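Local coordinates for protein (soluble lytic transglycosylase SLT70) (Escherichia coli, PDB 1QSA) that cleaves the glycosidic bonds between N-acetylmuramic acid and N-acetylglucosamine in peptidoglycan, leaving a 1,6-anhydro bond in the muramic acid residue, at residues 79-82 with 83-87; 144-147 with 148-151. All blocks are in the same frame, centred on the assembly; numbering follows the deposited sequence.

Contact 1: residues 79-82 with 83-87; sequences VNEL and ARRED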
loop_
_atom_site.group_PDB
_atom_site.type_symbol
_atom_site.label_atom_id
_atom_site.label_comp_id
_atom_site.label_asym_id
_atom_site.label_seq_id
_atom_site.Cartn_x
_atom_site.Cartn_y
_atom_site.Cartn_z
ATOM N N VAL A 79 -24.436 11.637 10.004
ATOM C CA VAL A 79 -25.126 12.006 8.765
ATOM C C VAL A 79 -25.826 10.749 8.257
ATOM O O VAL A 79 -26.999 10.786 7.872
ATOM C CB VAL A 79 -24.139 12.536 7.705
ATOM C CG1 VAL A 79 -24.730 12.391 6.289
ATOM C CG2 VAL A 79 -23.853 14.002 7.965
ATOM N N ASN A 80 -25.128 9.619 8.312
ATOM C CA ASN A 80 -25.713 8.357 7.865
ATOM C C ASN A 80 -26.900 7.952 8.773
ATOM O O ASN A 80 -27.895 7.392 8.293
ATOM C CB ASN A 80 -24.639 7.263 7.778
ATOM C CG ASN A 80 -23.611 7.555 6.696
ATOM O OD1 ASN A 80 -23.894 8.283 5.757
ATOM N ND2 ASN A 80 -22.405 7.013 6.842
ATOM N N GLU A 81 -26.814 8.254 10.070
ATOM C CA GLU A 81 -27.910 7.941 10.998
ATOM C C GLU A 81 -29.138 8.791 10.671
ATOM O O GLU A 81 -30.258 8.282 10.629
ATOM C CB GLU A 81 -27.477 8.153 12.460
ATOM C CG GLU A 81 -28.620 8.156 13.510
ATOM C CD GLU A 81 -29.522 6.913 13.476
ATOM O OE1 GLU A 81 -29.101 5.841 12.981
ATOM O OE2 GLU A 81 -30.666 7.014 13.965
ATOM N N LEU A 82 -28.926 10.080 10.406
ATOM C CA LEU A 82 -30.037 10.964 10.059
ATOM C C LEU A 82 -30.662 10.494 8.743
ATOM O O LEU A 82 -31.877 10.552 8.578
ATOM C CB LEU A 82 -29.581 12.428 9.998
ATOM C CG LEU A 82 -29.205 12.997 11.376
ATOM C CD1 LEU A 82 -28.538 14.344 11.199
ATOM C CD2 LEU A 82 -30.431 13.117 12.277
ATOM N N ALA A 83 -29.841 9.958 7.836
ATOM C CA ALA A 83 -30.365 9.439 6.568
ATOM C C ALA A 83 -31.224 8.203 6.858
ATOM O O ALA A 83 -32.297 8.026 6.268
ATOM C CB ALA A 83 -29.216 9.091 5.609
ATOM N N ARG A 84 -30.789 7.374 7.808
ATOM C CA ARG A 84 -31.543 6.173 8.180
ATOM C C ARG A 84 -32.926 6.561 8.725
ATOM O O ARG A 84 -33.911 5.858 8.478
ATOM C CB ARG A 84 -30.798 5.363 9.235
ATOM C CG ARG A 84 -31.449 4.022 9.556
ATOM C CD ARG A 84 -30.875 3.437 10.853
ATOM N NE ARG A 84 -31.239 4.246 12.022
ATOM C CZ ARG A 84 -32.431 4.247 12.616
ATOM N NH1 ARG A 84 -33.399 3.435 12.198
ATOM N NH2 ARG A 84 -32.653 5.034 13.658
ATOM N N ARG A 85 -32.995 7.671 9.467
ATOM C CA ARG A 85 -34.261 8.172 10.018
ATOM C C ARG A 85 -35.091 8.886 8.954
ATOM O O ARG A 85 -36.233 9.283 9.218
ATOM C CB ARG A 85 -34.005 9.207 11.107
ATOM C CG ARG A 85 -33.188 8.722 12.290
ATOM C CD ARG A 85 -32.931 9.884 13.224
ATOM N NE ARG A 85 -31.958 9.507 14.246
ATOM C CZ ARG A 85 -31.594 10.280 15.269
ATOM N NH1 ARG A 85 -32.108 11.492 15.409
ATOM N NH2 ARG A 85 -30.696 9.839 16.137
ATOM N N GLU A 86 -34.500 9.078 7.773
ATOM C CA GLU A 86 -35.126 9.813 6.660
ATOM C C GLU A 86 -35.383 11.278 7.053
ATOM O O GLU A 86 -36.302 11.944 6.556
ATOM C CB GLU A 86 -36.405 9.118 6.171
ATOM C CG GLU A 86 -36.125 7.754 5.547
ATOM C CD GLU A 86 -37.369 7.081 5.000
ATOM O OE1 GLU A 86 -38.082 7.705 4.195
ATOM O OE2 GLU A 86 -37.626 5.917 5.365
ATOM N N ASP A 87 -34.543 11.774 7.958
ATOM C CA ASP A 87 -34.616 13.143 8.444
ATOM C C ASP A 87 -33.711 13.990 7.543
ATOM O O ASP A 87 -32.616 14.417 7.938
ATOM C CB ASP A 87 -34.153 13.183 9.916
ATOM C CG ASP A 87 -34.264 14.561 10.535
ATOM O OD1 ASP A 87 -34.834 15.474 9.907
ATOM O OD2 ASP A 87 -33.763 14.735 11.668
#
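E81 sends CG anti to its own backbone N (chi1 167°) and then bends at the next bond (chi2 54°), while R84, three residues on, bends at chi3 (67°); the two bends lay carboxylate and guanidinium side by side, pointing the same way. R85 reaches the same carboxylate with a chain extended from CG to NE. E81, R84 and R85 thereby form a salt-bridge network near the end of helix 69-84, where the chain leaves it through a Schellman motif.

R84 grips side-on, one nitrogen to each oxygen: its NE is 2.8 Å from E81 OE1, and its NH2 lies 2.8 Å from E81 OE2, on the syn lone pair. The two flat groups are nearly coplanar. R85 comes from the other side of OE2, the anti side, where its NE stands 2.8 Å from E81 OE2 in an almost straight bond; its guanidinium plane is steeply turned from the carboxylate. OE2 thus accepts from both arginines, which fixes the carboxylate's rotation and probably helps keep the buried E81 ionised. R85 NH2 is held separately by the backbone O of Q53, and M51 touches both E81 and R84.

E86 is the first residue to leave helical phi/psi. E86 N bonds to A83 O (2.9 Å), and the positive phi of E86 then brings D87 N back to L82 O (3.0 Å): the two bonds of the Schellman motif. D87 then N-caps the next helix, with OD1 accepting from G90 N. The D87 side chain lies alongside that of L82, with D87 OD2 3.8 Å from L82 CD2.

Contact 2: residues 144-147 with 148-151; sequences SVWR and ASGK. With SO4 (sulfate ion), chain M.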
loop_
_atom_site.group_PDB
_atom_site.type_symbol
_atom_site.label_atom_id
_atom_site.label_comp_id
_atom_site.label_asym_id
_atom_site.label_seq_id
_atom_site.Cartn_x
_atom_site.Cartn_y
_atom_site.Cartn_z
ATOM N N SER A 144 -30.573 6.832 -8.758
ATOM C CA SER A 144 -31.908 6.521 -9.273
ATOM C C SER A 144 -32.728 7.788 -9.519
ATOM O O SER A 144 -33.270 7.969 -10.613
ATOM C CB SER A 144 -32.647 5.597 -8.306
ATOM O OG SER A 144 -33.896 5.215 -8.849
ATOM N N VAL A 145 -32.820 8.675 -8.525
ATOM C CA VAL A 145 -33.599 9.908 -8.716
ATOM C C VAL A 145 -32.935 10.843 -9.722
ATOM O O VAL A 145 -33.621 11.556 -10.469
ATOM C CB VAL A 145 -33.923 10.658 -7.371
ATOM C CG1 VAL A 145 -34.790 9.774 -6.472
ATOM C CG2 VAL A 145 -32.652 11.098 -6.645
ATOM N N TRP A 146 -31.602 10.810 -9.775
ATOM C CA TRP A 146 -30.839 11.634 -10.706
ATOM C C TRP A 146 -31.228 11.247 -12.128
ATOM O O TRP A 146 -31.557 12.110 -12.947
ATOM C CB TRP A 146 -29.337 11.431 -10.483
ATOM C CG TRP A 146 -28.424 12.122 -11.460
ATOM C CD1 TRP A 146 -28.604 13.343 -12.060
ATOM C CD2 TRP A 146 -27.163 11.628 -11.932
ATOM N NE1 TRP A 146 -27.531 13.636 -12.869
ATOM C CE2 TRP A 146 -26.633 12.601 -12.809
ATOM C CE3 TRP A 146 -26.430 10.455 -11.692
ATOM C CZ2 TRP A 146 -25.396 12.441 -13.447
ATOM C CZ3 TRP A 146 -25.204 10.296 -12.326
ATOM C CH2 TRP A 146 -24.699 11.288 -13.193
ATOM N N ARG A 147 -31.225 9.949 -12.407
ATOM C CA ARG A 147 -31.602 9.469 -13.727
ATOM C C ARG A 147 -33.088 9.758 -14.012
ATOM O O ARG A 147 -33.447 10.160 -15.115
ATOM C CB ARG A 147 -31.319 7.966 -13.855
ATOM C CG ARG A 147 -31.693 7.382 -15.215
ATOM C CD ARG A 147 -31.267 5.926 -15.321
ATOM N NE ARG A 147 -31.606 5.362 -16.629
ATOM C CZ ARG A 147 -31.250 4.149 -17.040
ATOM N NH1 ARG A 147 -30.520 3.352 -16.264
ATOM N NH2 ARG A 147 -31.619 3.729 -18.246
ATOM N N ALA A 148 -33.938 9.594 -13.005
ATOM C CA ALA A 148 -35.371 9.829 -13.163
ATOM C C ALA A 148 -35.717 11.287 -13.479
ATOM O O ALA A 148 -36.766 11.555 -14.065
ATOM C CB ALA A 148 -36.124 9.369 -11.918
ATOM N N SER A 149 -34.824 12.208 -13.125
ATOM C CA SER A 149 -35.035 13.638 -13.353
ATOM C C SER A 149 -34.877 14.067 -14.808
ATOM O O SER A 149 -35.310 15.158 -15.182
ATOM C CB SER A 149 -34.041 14.454 -12.531
ATOM O OG SER A 149 -32.761 14.409 -13.138
ATOM N N GLY A 150 -34.184 13.242 -15.596
ATOM C CA GLY A 150 -33.933 13.553 -16.990
ATOM C C GLY A 150 -32.662 14.365 -17.146
ATOM O O GLY A 150 -32.273 14.714 -18.263
ATOM N N LYS A 151 -31.999 14.660 -16.027
ATOM C CA LYS A 151 -30.783 15.468 -16.053
ATOM C C LYS A 151 -29.485 14.676 -16.151
ATOM O O LYS A 151 -28.404 15.265 -16.164
ATOM C CB LYS A 151 -30.724 16.396 -14.833
ATOM C CG LYS A 151 -31.911 17.369 -14.683
ATOM C CD LYS A 151 -32.081 18.264 -15.894
ATOM C CE LYS A 151 -32.947 19.486 -15.552
ATOM N NZ LYS A 151 -34.230 19.093 -14.915
HETATM S S SO4 M . -34.149 5.548 -20.785
HETATM O O1 SO4 M . -33.272 6.530 -21.452
HETATM O O2 SO4 M . -34.095 4.262 -21.505
HETATM O O3 SO4 M . -33.716 5.360 -19.384
HETATM O O4 SO4 M . -35.542 6.045 -20.797
HETATM O O HOH W 1 -26.415 16.092 -14.258
#
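The carbonyl oxygen of W146 is gripped twice by S149: OG donates to W146 O at 2.6 Å, near the carbonyl plane, and S149 N reaches W146 O at 3.3 Å from well above that plane. OG also works as an acceptor, since K151 N lies 3.0 Å from S149 OG, which makes an ST turn at the end of helix 138-148. The first torsion of S149 (chi1 76°) sets OG between the backbone N and the carbonyl carbon, where it can serve both partners. With an alanine here the hydroxyl is gone, and K151 N would probably be left without this acceptor and the turn free to shift, W146 O keeping just the longer bond from S149 N.

G150 follows with positive phi (88°), at which a CB would press on the carbonyl O of S149; its N bonds to R147 O at 3.2 Å. The buried indole of W146, met edge-to-face by W129, is tied to the turn through one water, which accepts from W146 NE1 at 3.0 Å and donates to K151 O at 2.9 Å. R147 stretches out fully: NH1 donates to the backbone O of Q179, and R147 NH2 meets the sulfate O3 at 2.9 Å, in the guanidinium plane.

In the fold
Contacts 1 and 2 are both helix ends in an alpha-superhelix, met in series along the chain: residues 79-87 close helix 69-84, residues 144-151 helix 138-148. Their centres are 22 Å apart and their nearest atoms about 11 Å, so they do not touch. Helix 102-114 is a neighbour of both, touched by V79, N80 and A83 of contact 1 and by V145 of contact 2. Their centres are about 33 and 37 Å from the chain's centre, on the same side of it, and away from the predicted active-site residue E478. Each has a sulfate, probably from the crystallisation liquor, near an arginine: a long, weak ion pair at R85 and a hydrogen bond at R147.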